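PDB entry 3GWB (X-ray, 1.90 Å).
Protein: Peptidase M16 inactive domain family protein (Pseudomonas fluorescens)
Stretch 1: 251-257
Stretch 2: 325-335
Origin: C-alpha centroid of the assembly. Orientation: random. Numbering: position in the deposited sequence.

Stretch 1 251-257: SLMLAQL
Stretch 2 (325-335) GTLKLVQDVFA

A β-strand, 251-257, which begins earlier in the chain, packs against 325-335, part of a helix that runs on at both ends, through a small, almost wholly apolar contact in which alternate strand side chains meet successive turns of the helix, with no hydrogen bond between the two. The segments run in nearly the same direction, their axes inclined by 28° (signed crossing angle -28°) and 10.0 Å apart at closest approach; together they bury 292 Å². Register is set by Leu252 CA lying 7.2 Å from Leu327 CA and Leu254 CA lying 8.8 Å from Gln331 CA.

The strand is extended, with phi/psi from -117/130 at Leu252 through -124/145 at Leu254 to -165/170 at Gln256. The extended backbone turns the CA-to-CB bonds of Leu252, Leu254 and Gln256 toward the helix, while that of selenomethionine Met253 points away. The helix is regular, near -63/-43, and its i to i+4 backbone hydrogen bonds extend from Leu329 N to Gly325 O (3.1 Å) through Ala335 N to Gln331 O (2.8 Å).

Leu252, chi1 m and chi2 t, reaches the helix at Thr326 and Leu327. Its CD1 lies 4.1 Å from Leu327 N and 4.3 Å from Thr326 CG2, while its CD2 is 4.3 Å from Leu327 CB. Thr326 (chi1 m) thus contributes its methyl to the contact, its OG1 being hydrogen-bonded elsewhere in the structure.

Leu254 gives up the most surface, 68 Å². With chi1 m and chi2 p, it places CD2 4.0 Å from Leu327 CD1, 4.3 Å from Val330 CG1 and 3.8 Å from Gln331 CG, so one methyl touches three helix residues. Leu327 leaves the helix sideways, but in its t, p rotamer its end comes nearer the strand, with CD1 against Leu254 CD2; its N and CB are what Leu252 approaches most closely. Val330 (chi1 t) points toward the strand, its compact branched side chain filling a buried position. Gln331 (chi1 m, chi2 t, chi3 -63°) also departs sideways; its aliphatic CG packs on Leu254 at the partly exposed margin, where a polar amide is readily accommodated.

Farther along, Gln256 adopts chi1 p and chi2 t with chi3 -82°, bringing NE2 to 4.2 Å from Phe334 CE2 in an oblique approach to the ring. Phe334 (chi1 t, chi2 62°) is long enough to span the gap from the helix. The Gln256 amide can remain buried beside this apolar ring because both OE1 and NE2 are hydrogen-bonded elsewhere in the structure.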

# COMPACT_ATOMS: atom_id res chain seq x y z
N SER A 251 -11.35 15.61 -13.02
CA SER A 251 -10.78 15.84 -11.71
C SER A 251 -10.82 17.32 -11.38
O SER A 251 -10.36 18.14 -12.17
CB SER A 251 -9.33 15.34 -11.68
OG SER A 251 -8.62 15.92 -10.60
N LEU A 252 -11.38 17.65 -10.22
CA LEU A 252 -11.51 19.03 -9.77
C LEU A 252 -10.72 19.25 -8.48
O LEU A 252 -10.85 18.50 -7.52
CB LEU A 252 -12.98 19.36 -9.50
CG LEU A 252 -14.00 19.28 -10.63
CD1 LEU A 252 -15.40 19.39 -10.05
CD2 LEU A 252 -13.73 20.39 -11.64
N MSE A 253 -9.90 20.30 -8.47
CA MSE A 253 -9.11 20.62 -7.29
C MSE A 253 -9.15 22.12 -7.04
O MSE A 253 -8.91 22.92 -7.95
CB MSE A 253 -7.66 20.17 -7.48
CG MSE A 253 -7.51 18.70 -7.77
SE MSE A 253 -5.77 18.23 -7.67
CE MSE A 253 -5.52 18.29 -5.92
N LEU A 254 -9.47 22.49 -5.81
CA LEU A 254 -9.52 23.90 -5.42
C LEU A 254 -8.59 24.04 -4.23
O LEU A 254 -8.49 23.13 -3.41
CB LEU A 254 -10.94 24.31 -5.00
CG LEU A 254 -12.06 24.13 -6.02
CD1 LEU A 254 -12.46 22.66 -6.09
CD2 LEU A 254 -13.27 24.96 -5.59
N ALA A 255 -7.90 25.17 -4.13
CA ALA A 255 -6.98 25.36 -3.04
C ALA A 255 -6.51 26.79 -2.88
O ALA A 255 -6.71 27.64 -3.75
CB ALA A 255 -5.76 24.45 -3.23
N GLN A 256 -5.89 27.04 -1.73
CA GLN A 256 -5.33 28.33 -1.37
C GLN A 256 -4.43 28.03 -0.19
O GLN A 256 -4.46 26.92 0.34
CB GLN A 256 -6.41 29.34 -0.99
CG GLN A 256 -7.39 28.89 0.07
CD GLN A 256 -8.43 29.96 0.36
OE1 GLN A 256 -8.18 30.91 1.12
NE2 GLN A 256 -9.60 29.84 -0.27
N LEU A 257 -3.63 29.00 0.22
CA LEU A 257 -2.73 28.79 1.34
C LEU A 257 -3.51 28.58 2.63
O LEU A 257 -4.42 29.34 2.94
CB LEU A 257 -1.78 29.98 1.49
CG LEU A 257 -0.78 30.18 0.36
CD1 LEU A 257 0.13 31.36 0.69
CD2 LEU A 257 0.05 28.91 0.18
N GLY A 325 -20.95 22.33 -13.72
CA GLY A 325 -21.94 22.62 -12.70
C GLY A 325 -21.52 22.20 -11.30
O GLY A 325 -21.82 22.88 -10.32
N THR A 326 -20.81 21.09 -11.21
CA THR A 326 -20.36 20.58 -9.92
C THR A 326 -19.36 21.54 -9.27
O THR A 326 -19.37 21.72 -8.05
CB THR A 326 -19.72 19.19 -10.06
OG1 THR A 326 -20.66 18.31 -10.70
CG2 THR A 326 -19.37 18.61 -8.69
N LEU A 327 -18.49 22.14 -10.08
CA LEU A 327 -17.50 23.07 -9.56
C LEU A 327 -18.17 24.30 -8.95
O LEU A 327 -17.73 24.81 -7.93
CB LEU A 327 -16.54 23.51 -10.67
CG LEU A 327 -15.49 24.57 -10.28
CD1 LEU A 327 -14.57 24.02 -9.21
CD2 LEU A 327 -14.69 24.98 -11.51
N LYS A 328 -19.24 24.77 -9.60
CA LYS A 328 -19.97 25.93 -9.11
C LYS A 328 -20.62 25.58 -7.78
O LYS A 328 -20.60 26.37 -6.85
CB LYS A 328 -21.07 26.33 -10.09
CG LYS A 328 -20.59 26.64 -11.50
CD LYS A 328 -19.74 27.89 -11.55
CE LYS A 328 -19.34 28.22 -12.99
NZ LYS A 328 -20.52 28.37 -13.88
N LEU A 329 -21.19 24.38 -7.72
CA LEU A 329 -21.85 23.89 -6.51
C LEU A 329 -20.88 23.85 -5.34
O LEU A 329 -21.18 24.37 -4.26
CB LEU A 329 -22.44 22.49 -6.74
CG LEU A 329 -23.00 21.73 -5.53
CD1 LEU A 329 -24.18 22.48 -4.94
CD2 LEU A 329 -23.41 20.32 -5.95
N VAL A 330 -19.73 23.22 -5.54
CA VAL A 330 -18.73 23.12 -4.48
C VAL A 330 -18.34 24.50 -3.99
O VAL A 330 -18.24 24.74 -2.79
CB VAL A 330 -17.46 22.38 -4.98
CG1 VAL A 330 -16.35 22.49 -3.95
CG2 VAL A 330 -17.79 20.92 -5.22
N GLN A 331 -18.11 25.42 -4.92
CA GLN A 331 -17.75 26.79 -4.56
C GLN A 331 -18.86 27.44 -3.73
O GLN A 331 -18.58 28.11 -2.74
CB GLN A 331 -17.46 27.62 -5.81
CG GLN A 331 -16.19 27.22 -6.53
CD GLN A 331 -15.92 28.08 -7.76
OE1 GLN A 331 -16.70 28.09 -8.71
NE2 GLN A 331 -14.81 28.81 -7.73
N ASP A 332 -20.11 27.25 -4.14
CA ASP A 332 -21.24 27.83 -3.42
C ASP A 332 -21.34 27.22 -2.04
O ASP A 332 -21.58 27.92 -1.06
CB ASP A 332 -22.56 27.59 -4.17
CG ASP A 332 -22.57 28.19 -5.56
OD1 ASP A 332 -22.19 29.38 -5.70
OD2 ASP A 332 -22.98 27.49 -6.51
N VAL A 333 -21.16 25.90 -1.96
CA VAL A 333 -21.21 25.22 -0.67
C VAL A 333 -20.10 25.76 0.23
O VAL A 333 -20.30 25.94 1.43
CB VAL A 333 -21.01 23.70 -0.84
CG1 VAL A 333 -20.81 23.05 0.52
CG2 VAL A 333 -22.22 23.10 -1.54
N PHE A 334 -18.94 26.00 -0.36
CA PHE A 334 -17.81 26.52 0.40
C PHE A 334 -18.11 27.94 0.88
O PHE A 334 -17.88 28.27 2.05
CB PHE A 334 -16.55 26.54 -0.47
CG PHE A 334 -15.34 27.08 0.22
CD1 PHE A 334 -14.83 26.43 1.34
CD2 PHE A 334 -14.71 28.22 -0.25
CE1 PHE A 334 -13.70 26.92 1.98
CE2 PHE A 334 -13.57 28.72 0.39
CZ PHE A 334 -13.07 28.06 1.51
N ALA A 335 -18.59 28.78 -0.03
CA ALA A 335 -18.91 30.16 0.31
C ALA A 335 -19.95 30.19 1.43
O ALA A 335 -19.80 30.91 2.41
CB ALA A 335 -19.44 30.89 -0.91